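Local coordinates for hypothetical protein MM_2497 (PDB 2I5E), which probably catalyses the condensation of (2S)-2-phospholactate with GTP, an activation step in the biosynthesis of coenzyme F420, at residues Phe146-His149 against Cys150-Thr154; Met35-Gln38 against Val39-Ser42; Ser57-Gly60 against Leu61-Met64; Leu23-Gln26 against Glu27-Phe31. All coordinates share one frame; numbering follows the deposited sequence.

Contact 1: Phe146-His149 against Cys150-Thr154; sequences FLTH and CSIAT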
loop_
_atom_site.group_PDB
_atom_site.type_symbol
_atom_site.label_atom_id
_atom_site.label_comp_id
_atom_site.label_asym_id
_atom_site.label_seq_id
_atom_site.Cartn_x
_atom_site.Cartn_y
_atom_site.Cartn_z
ATOM N N PHE A 146 9.881 -7.459 7.420
ATOM C CA PHE A 146 8.518 -7.424 7.974
ATOM C C PHE A 146 8.212 -8.780 8.647
ATOM O O PHE A 146 7.838 -8.805 9.799
ATOM C CB PHE A 146 7.461 -7.071 6.887
ATOM C CG PHE A 146 6.028 -7.263 7.351
ATOM C CD1 PHE A 146 5.437 -6.328 8.208
ATOM C CD2 PHE A 146 5.303 -8.405 6.990
ATOM C CE1 PHE A 146 4.170 -6.511 8.690
ATOM C CE2 PHE A 146 4.044 -8.632 7.474
ATOM C CZ PHE A 146 3.431 -7.719 8.275
ATOM N N LEU A 147 8.307 -9.889 7.888
ATOM C CA LEU A 147 8.072 -11.267 8.411
ATOM C C LEU A 147 9.029 -11.553 9.581
ATOM O O LEU A 147 8.607 -12.021 10.587
ATOM C CB LEU A 147 8.211 -12.312 7.266
ATOM C CG LEU A 147 7.064 -12.364 6.184
ATOM C CD1 LEU A 147 7.238 -13.409 5.041
ATOM C CD2 LEU A 147 5.696 -12.592 6.834
ATOM N N THR A 148 10.291 -11.170 9.477
ATOM C CA THR A 148 11.235 -11.367 10.551
ATOM C C THR A 148 10.876 -10.696 11.883
ATOM O O THR A 148 11.064 -11.317 12.962
ATOM C CB THR A 148 12.589 -10.940 10.123
ATOM O OG1 THR A 148 12.943 -11.664 8.958
ATOM C CG2 THR A 148 13.637 -11.345 11.215
ATOM N N HIS A 149 10.393 -9.436 11.839
ATOM C CA HIS A 149 9.940 -8.686 13.033
ATOM C C HIS A 149 8.661 -9.184 13.684
ATOM O O HIS A 149 8.436 -9.074 14.950
ATOM C CB HIS A 149 9.742 -7.163 12.670
ATOM C CG HIS A 149 11.023 -6.448 12.374
ATOM N ND1 HIS A 149 11.153 -5.521 11.357
ATOM C CD2 HIS A 149 12.214 -6.453 13.028
ATOM C CE1 HIS A 149 12.403 -5.080 11.319
ATOM N NE2 HIS A 149 13.063 -5.596 12.340
ATOM N N CYS A 150 7.762 -9.712 12.863
ATOM C CA CYS A 150 6.604 -10.352 13.458
ATOM C C CYS A 150 7.086 -11.626 14.192
ATOM O O CYS A 150 6.543 -11.980 15.250
ATOM C CB CYS A 150 5.616 -10.783 12.380
ATOM S SG CYS A 150 4.851 -9.431 11.498
ATOM N N SER A 151 8.030 -12.339 13.614
ATOM C CA SER A 151 8.408 -13.639 14.210
ATOM C C SER A 151 9.443 -13.470 15.351
ATOM O O SER A 151 9.473 -14.283 16.293
ATOM C CB SER A 151 8.832 -14.672 13.142
ATOM O OG SER A 151 10.231 -14.810 13.084
ATOM N N ILE A 152 10.260 -12.411 15.269
ATOM C CA ILE A 152 11.006 -11.904 16.461
ATOM C C ILE A 152 10.004 -11.586 17.586
ATOM O O ILE A 152 10.245 -11.934 18.711
ATOM C CB ILE A 152 12.037 -10.723 16.191
ATOM C CG1 ILE A 152 13.201 -11.144 15.297
ATOM C CG2 ILE A 152 12.677 -10.180 17.536
ATOM C CD1 ILE A 152 13.900 -9.904 14.543
ATOM N N ALA A 153 8.850 -10.991 17.283
ATOM C CA ALA A 153 7.920 -10.681 18.314
ATOM C C ALA A 153 7.323 -11.950 18.929
ATOM O O ALA A 153 7.089 -12.017 20.142
ATOM C CB ALA A 153 6.800 -9.747 17.791
ATOM N N THR A 154 7.052 -12.970 18.116
ATOM C CA THR A 154 6.226 -14.029 18.666
ATOM C C THR A 154 7.118 -15.027 19.417
ATOM O O THR A 154 6.722 -15.418 20.507
ATOM C CB THR A 154 5.271 -14.740 17.644
ATOM O OG1 THR A 154 6.013 -15.600 16.777
ATOM C CG2 THR A 154 4.459 -13.761 16.805
#

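Contact 2: Met35-Gln38 against Val39-Ser42; sequences MLNQ and VISS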
loop_
_atom_site.group_PDB
_atom_site.type_symbol
_atom_site.label_atom_id
_atom_site.label_comp_id
_atom_site.label_asym_id
_atom_site.label_seq_id
_atom_site.Cartn_x
_atom_site.Cartn_y
_atom_site.Cartn_z
HETATM N N MSE A 35 12.530 14.743 2.532
HETATM C CA MSE A 35 11.715 13.667 3.134
HETATM C C MSE A 35 11.972 13.556 4.599
HETATM O O MSE A 35 11.020 13.451 5.350
HETATM C CB MSE A 35 11.919 12.338 2.441
HETATM C CG MSE A 35 11.201 12.311 1.095
HETATM SE SE MSE A 35 11.113 10.529 0.381
HETATM C CE MSE A 35 13.012 10.067 0.002
ATOM N N LEU A 36 13.242 13.637 5.029
ATOM C CA LEU A 36 13.579 13.601 6.476
ATOM C C LEU A 36 12.801 14.617 7.268
ATOM O O LEU A 36 12.257 14.330 8.370
ATOM C CB LEU A 36 15.093 13.867 6.703
ATOM C CG LEU A 36 15.650 13.826 8.138
ATOM C CD1 LEU A 36 15.536 12.398 8.782
ATOM C CD2 LEU A 36 17.138 14.424 8.269
ATOM N N ASN A 37 12.870 15.857 6.767
ATOM C CA ASN A 37 12.252 16.989 7.423
ATOM C C ASN A 37 10.766 16.849 7.609
ATOM O O ASN A 37 10.228 17.358 8.583
ATOM C CB ASN A 37 12.584 18.299 6.678
ATOM C CG ASN A 37 13.977 18.719 6.938
ATOM O OD1 ASN A 37 14.512 18.441 8.005
ATOM N ND2 ASN A 37 14.608 19.328 5.970
ATOM N N GLN A 38 10.096 16.280 6.617
ATOM C CA GLN A 38 8.672 16.019 6.685
ATOM C C GLN A 38 8.319 14.925 7.741
ATOM O O GLN A 38 7.340 15.053 8.497
ATOM C CB GLN A 38 8.187 15.582 5.307
ATOM C CG GLN A 38 8.142 16.712 4.204
ATOM C CD GLN A 38 7.060 16.431 3.224
ATOM O OE1 GLN A 38 7.289 15.912 2.121
ATOM N NE2 GLN A 38 5.834 16.695 3.649
ATOM N N VAL A 39 9.108 13.844 7.774
ATOM C CA VAL A 39 8.996 12.839 8.903
ATOM C C VAL A 39 9.188 13.414 10.293
ATOM O O VAL A 39 8.348 13.115 11.157
ATOM C CB VAL A 39 9.927 11.628 8.711
ATOM C CG1 VAL A 39 9.790 10.624 9.841
ATOM C CG2 VAL A 39 9.694 11.051 7.327
ATOM N N ILE A 40 10.236 14.226 10.509
ATOM C CA ILE A 40 10.427 14.869 11.790
ATOM C C ILE A 40 9.241 15.823 12.080
ATOM O O ILE A 40 8.686 15.821 13.163
ATOM C CB ILE A 40 11.740 15.722 11.905
ATOM C CG1 ILE A 40 13.003 14.878 11.755
ATOM C CG2 ILE A 40 11.728 16.488 13.221
ATOM C CD1 ILE A 40 14.238 15.664 11.197
ATOM N N SER A 41 8.792 16.559 11.097
ATOM C CA SER A 41 7.565 17.345 11.338
ATOM C C SER A 41 6.330 16.480 11.689
ATOM O O SER A 41 5.485 16.860 12.550
ATOM C CB SER A 41 7.275 18.211 10.136
ATOM O OG SER A 41 6.083 18.950 10.448
ATOM N N SER A 42 6.186 15.291 11.073
ATOM C CA SER A 42 5.055 14.460 11.545
ATOM C C SER A 42 5.175 13.944 12.957
ATOM O O SER A 42 4.152 13.817 13.674
ATOM C CB SER A 42 4.705 13.333 10.611
ATOM O OG SER A 42 4.154 13.875 9.478
#

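Contact 3: Ser57-Gly60 against Leu61-Met64; sequences SVYG and LEEM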
loop_
_atom_site.group_PDB
_atom_site.type_symbol
_atom_site.label_atom_id
_atom_site.label_comp_id
_atom_site.label_asym_id
_atom_site.label_seq_id
_atom_site.Cartn_x
_atom_site.Cartn_y
_atom_site.Cartn_z
ATOM N N SER A 57 27.340 9.973 10.119
ATOM C CA SER A 57 28.030 11.268 10.055
ATOM C C SER A 57 27.088 12.444 10.213
ATOM O O SER A 57 25.863 12.361 9.917
ATOM C CB SER A 57 28.728 11.439 8.690
ATOM O OG SER A 57 28.041 12.337 7.857
ATOM N N VAL A 58 27.664 13.566 10.604
ATOM C CA VAL A 58 27.040 14.860 10.623
ATOM C C VAL A 58 26.565 15.440 9.293
ATOM O O VAL A 58 25.791 16.363 9.239
ATOM C CB VAL A 58 28.001 15.867 11.239
ATOM C CG1 VAL A 58 27.724 16.039 12.682
ATOM C CG2 VAL A 58 29.417 15.445 11.020
ATOM N N TYR A 59 27.071 14.903 8.222
ATOM C CA TYR A 59 26.790 15.362 6.890
ATOM C C TYR A 59 25.280 15.497 6.652
ATOM O O TYR A 59 24.528 14.499 6.668
ATOM C CB TYR A 59 27.398 14.357 5.879
ATOM C CG TYR A 59 27.174 14.779 4.450
ATOM C CD1 TYR A 59 27.879 15.833 3.902
ATOM C CD2 TYR A 59 26.235 14.134 3.650
ATOM C CE1 TYR A 59 27.660 16.254 2.589
ATOM C CE2 TYR A 59 26.017 14.551 2.329
ATOM C CZ TYR A 59 26.740 15.604 1.811
ATOM O OH TYR A 59 26.564 16.010 0.507
ATOM N N GLY A 60 24.835 16.734 6.460
ATOM C CA GLY A 60 23.427 17.012 6.115
ATOM C C GLY A 60 22.660 17.315 7.375
ATOM O O GLY A 60 21.474 17.623 7.354
ATOM N N LEU A 61 23.368 17.215 8.496
ATOM C CA LEU A 61 22.750 17.388 9.800
ATOM C C LEU A 61 23.477 18.488 10.600
ATOM O O LEU A 61 23.206 18.710 11.820
ATOM C CB LEU A 61 22.783 16.046 10.530
ATOM C CG LEU A 61 21.949 14.938 9.884
ATOM C CD1 LEU A 61 22.369 13.661 10.470
ATOM C CD2 LEU A 61 20.469 15.179 10.034
ATOM N N GLU A 62 24.388 19.181 9.894
ATOM C CA GLU A 62 25.296 20.200 10.504
ATOM C C GLU A 62 24.494 21.252 11.286
ATOM O O GLU A 62 24.872 21.614 12.395
ATOM C CB GLU A 62 26.202 20.846 9.443
ATOM C CG GLU A 62 27.096 19.859 8.646
ATOM C CD GLU A 62 26.464 19.406 7.310
ATOM O OE1 GLU A 62 25.275 19.721 7.015
ATOM O OE2 GLU A 62 27.175 18.708 6.529
ATOM N N GLU A 63 23.405 21.731 10.676
ATOM C CA GLU A 63 22.370 22.563 11.320
ATOM C C GLU A 63 21.159 21.673 11.446
ATOM O O GLU A 63 20.720 21.063 10.447
ATOM C CB GLU A 63 21.939 23.725 10.426
ATOM C CG GLU A 63 22.948 24.128 9.368
ATOM C CD GLU A 63 22.795 25.582 8.908
ATOM O OE1 GLU A 63 22.830 26.516 9.759
ATOM O OE2 GLU A 63 22.671 25.768 7.671
HETATM N N MSE A 64 20.609 21.575 12.641
HETATM C CA MSE A 64 19.554 20.588 12.884
HETATM C C MSE A 64 19.153 20.728 14.302
HETATM O O MSE A 64 19.876 20.311 15.196
HETATM C CB MSE A 64 19.995 19.127 12.618
HETATM C CG MSE A 64 18.947 18.049 13.064
HETATM SE SE MSE A 64 17.106 18.023 12.283
HETATM C CE MSE A 64 16.840 19.681 11.227
#

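Contact 4: Leu23-Gln26 against Glu27-Phe31; sequences LSLQ and EREEF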
loop_
_atom_site.group_PDB
_atom_site.type_symbol
_atom_site.label_atom_id
_atom_site.label_comp_id
_atom_site.label_asym_id
_atom_site.label_seq_id
_atom_site.Cartn_x
_atom_site.Cartn_y
_atom_site.Cartn_z
ATOM N N LEU A 23 16.953 10.180 -11.110
ATOM C CA LEU A 23 17.536 11.315 -10.418
ATOM C C LEU A 23 19.084 11.251 -10.361
ATOM O O LEU A 23 19.674 10.193 -10.410
ATOM C CB LEU A 23 16.964 11.351 -9.009
ATOM C CG LEU A 23 15.976 12.368 -8.450
ATOM C CD1 LEU A 23 15.126 13.083 -9.431
ATOM C CD2 LEU A 23 15.160 11.775 -7.382
ATOM N N SER A 24 19.722 12.401 -10.244
ATOM C CA SER A 24 21.139 12.471 -9.961
ATOM C C SER A 24 21.542 12.176 -8.530
ATOM O O SER A 24 20.733 12.137 -7.660
ATOM C CB SER A 24 21.734 13.805 -10.414
ATOM O OG SER A 24 21.308 14.880 -9.634
ATOM N N LEU A 25 22.825 11.999 -8.298
ATOM C CA LEU A 25 23.365 12.168 -6.975
ATOM C C LEU A 25 22.825 13.405 -6.346
ATOM O O LEU A 25 22.148 13.336 -5.374
ATOM C CB LEU A 25 24.870 12.237 -6.996
ATOM C CG LEU A 25 25.584 12.231 -5.650
ATOM C CD1 LEU A 25 26.989 11.702 -5.778
ATOM C CD2 LEU A 25 25.600 13.600 -4.956
ATOM N N GLN A 26 23.148 14.555 -6.869
ATOM C CA GLN A 26 22.737 15.725 -6.135
ATOM C C GLN A 26 21.260 15.709 -5.852
ATOM O O GLN A 26 20.850 16.183 -4.764
ATOM C CB GLN A 26 22.985 17.056 -6.853
ATOM C CG GLN A 26 24.309 17.281 -7.554
ATOM C CD GLN A 26 24.234 18.567 -8.364
ATOM O OE1 GLN A 26 24.920 19.553 -8.050
ATOM N NE2 GLN A 26 23.342 18.590 -9.368
ATOM N N GLU A 27 20.444 15.237 -6.823
ATOM C CA GLU A 27 18.963 15.283 -6.625
ATOM C C GLU A 27 18.520 14.352 -5.495
ATOM O O GLU A 27 17.751 14.746 -4.643
ATOM C CB GLU A 27 18.205 14.986 -7.909
ATOM C CG GLU A 27 18.315 16.123 -8.868
ATOM C CD GLU A 27 17.963 15.747 -10.292
ATOM O OE1 GLU A 27 17.534 16.694 -10.960
ATOM O OE2 GLU A 27 18.137 14.553 -10.745
ATOM N N ARG A 28 19.039 13.117 -5.533
ATOM C CA ARG A 28 18.831 12.156 -4.489
ATOM C C ARG A 28 19.079 12.730 -3.118
ATOM O O ARG A 28 18.272 12.596 -2.252
ATOM C CB ARG A 28 19.702 10.941 -4.756
ATOM C CG ARG A 28 19.106 10.124 -5.884
ATOM C CD ARG A 28 20.227 9.296 -6.632
ATOM N NE ARG A 28 21.099 8.643 -5.637
ATOM C CZ ARG A 28 22.288 8.061 -5.870
ATOM N NH1 ARG A 28 22.821 8.051 -7.105
ATOM N NH2 ARG A 28 22.949 7.501 -4.836
ATOM N N GLU A 29 20.220 13.382 -2.900
ATOM C CA GLU A 29 20.567 13.817 -1.577
ATOM C C GLU A 29 19.607 14.922 -1.187
ATOM O O GLU A 29 19.152 14.982 -0.054
ATOM C CB GLU A 29 22.015 14.347 -1.546
ATOM C CG GLU A 29 23.039 13.317 -1.877
ATOM C CD GLU A 29 24.384 13.678 -1.323
ATOM O OE1 GLU A 29 25.185 12.759 -1.290
ATOM O OE2 GLU A 29 24.621 14.846 -0.897
ATOM N N GLU A 30 19.289 15.824 -2.101
ATOM C CA GLU A 30 18.290 16.887 -1.738
ATOM C C GLU A 30 16.876 16.357 -1.394
ATOM O O GLU A 30 16.282 16.769 -0.426
ATOM C CB GLU A 30 18.195 17.934 -2.840
ATOM C CG GLU A 30 18.706 19.266 -2.342
ATOM C CD GLU A 30 17.630 20.206 -1.849
ATOM O OE1 GLU A 30 17.093 20.018 -0.704
ATOM O OE2 GLU A 30 17.381 21.185 -2.643
ATOM N N PHE A 31 16.362 15.464 -2.232
ATOM C CA PHE A 31 15.100 14.818 -2.040
ATOM C C PHE A 31 15.048 14.216 -0.624
ATOM O O PHE A 31 14.274 14.600 0.194
ATOM C CB PHE A 31 14.962 13.721 -3.112
ATOM C CG PHE A 31 13.625 13.075 -3.138
ATOM C CD1 PHE A 31 12.469 13.853 -3.013
ATOM C CD2 PHE A 31 13.506 11.698 -3.279
ATOM C CE1 PHE A 31 11.258 13.299 -3.003
ATOM C CE2 PHE A 31 12.253 11.106 -3.299
ATOM C CZ PHE A 31 11.133 11.905 -3.185
#

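Contact 1: Phe146-His149 against Cys150-Thr154
The carbonyl oxygen of H149 is gripped twice: A153 N donates to it at 3.0 Å, from well above the carbonyl plane (47°), and the hydroxyl of Y137 donates to it as well. Closer still is the bond one residue earlier, I152 N to T148 O at 2.7 Å, and the same pair also meets through side chains. With T148 CG2 anti to the backbone N and I152 CG1 beside its own N (chi1 -65°), the methyl CG2 of T148 lies 3.6 Å from I152 CD1, the two side chains crossing at a slant. T148 OG1 turns back to S144 O. The imidazole of H149 runs alongside I152, H149 CD2 4.1 Å from I152 CD1, while its two nitrogens are bonded to T126 OG1 and K140 N, which fixes the rotation of the ring. On another side of the helix, C150 SG sits over one face of the F146 ring, 4.2 Å from the centroid and displaced toward the rim. F146 also meets H184 and I183 of the second subunit. This is a Cys sulfur-aromatic contact one turn apart in a helix packed on strands 116-120 and 160-162 of a GT-A-type nucleotidyltransferase fold.

Contact 2: Met35-Gln38 against Val39-Ser42
The side-chain amide of N37 reaches I40 through its oxygen, OD1 lying 4.2 Å from I40 CD1, a loose touch between a polar group and a methyl. Of the four helical i to i+4 bonds here, the straightest is V39 N to M35 O, with 173° at the hydrogen, and the shortest is S42 N to Q38 O at 2.8 Å.

The apolar contact proper is between L36 and I40. L36 has CG anti to its own backbone N (chi1 -178°), which brings that branch point to 3.8 Å from I40 CD1. The isoleucine end also lies close to the backbone, with CG1 3.5 Å from L36 O. In the same manner V39 lays its CG2 methyl 3.4 Å from M35 O, one turn back. S42 OG bonds L101 O, so the hydroxyl of this buried serine is satisfied; the amide of Q38 makes a weak bond to A189 N through OE1. The side chain of M35, a selenomethionine, is about 3 Å from a bound PEG, probably left from crystallisation, and also touches P99.

Placed mid-way along helix 25-45, this turn sets L36 and I40 against I8 of strand 5-9, and L36 meets Y10 just beyond it; on another side of the helix, the weak bond of Q38 ties the turn to helix 188-194, where A189 lies.

Contact 3: Ser57-Gly60 against Leu61-Met64
E62 doubles back on the turn before it, and its carboxylate accepts a bond from the backbone: G60 N donates to E62 OE2 at 3.1 Å. The bond is fairly straight at the hydrogen, 164°, yet it arrives from above the carboxylate plane. A bend at chi2 of E62 (94°) folds the acid back over the chain in this way. E62 OE2 also comes 3.4 Å from Y59 CA. The tyrosine ring stands beside the acid with its plane 81° from that of the carboxylate, and its hydroxyl reaches E29 OE2. Underneath lies a type II beta turn from V58 to L61, closed by L61 N to V58 O at 2.7 Å; G60 takes its third position with a positive phi, where a side chain would be jammed against the preceding carbonyl oxygen. L61 is the buried anchor of this surface loop between strands 50-55 and 68-71. Its CB lies 3.3 Å from V58 O and its CD1 3.8 Å from S57 O, while the rest of the side chain packs on I53, V69 and L36. With a serine in place of L61, the turn would probably lose this apolar anchor, leaving a gap opposite I53 and V69.

Contact 4: Leu23-Gln26 against Glu27-Phe31
S24 is still extended (phi/psi -76°/168°) and L25 already helical, and the first turn of helix 25-45 is closed by R28 N to S24 O at 2.9 Å. Side chains bond in both directions across that turn. S24 OG, at chi1 70° between its backbone N and carbonyl carbon, accepts from E27 N at 3.0 Å; in return S24 N gives a short, nearly straight bond of 2.7 Å to E27 OE2, met on the anti side of the carboxylate. This is a capping box, with a weak additional bond from S24 OG to the same oxygen. E27 OE1 is held separately, by a salt bridge to K196. L23 crosses the stem of E27, its CG 3.5 Å from E27 CB, and its CD2 lies 4.4 Å from F31 CD2. L25 CD2 merely touches E29 OE1 at 3.8 Å, since that carboxylate bonds the Y59 hydroxyl; the guanidinium of R28 turns one face to L25 CA. Cut back to an alanine, E27 would probably leave S24 N without its acceptor and K196 without its salt-bridge mate. A carboxylate at the amino end of a helix, bonded by a peptide N-H and paired with a lysine, is likely to stay ionised.

How the contacts relate
Contacts 4 and 2 are successive parts of helix 25-45, their centres about 17 Å apart, and contact 3 is the loop that bridges them along one flank. At one end the Y59 hydroxyl of contact 3 lies 2.7 Å from E29 OE2 of contact 4, a probable hydrogen bond. Toward the other, L61 CD2 packs 3.8 Å from L36 CD2 of contact 2, and M64 SE 3.9 Å from I40 CD1. Contact 1 stands apart, beyond the centre of the chain and about 27 Å from contact 2 between centres; it meets the second subunit of the homodimer, which touches none of the other three.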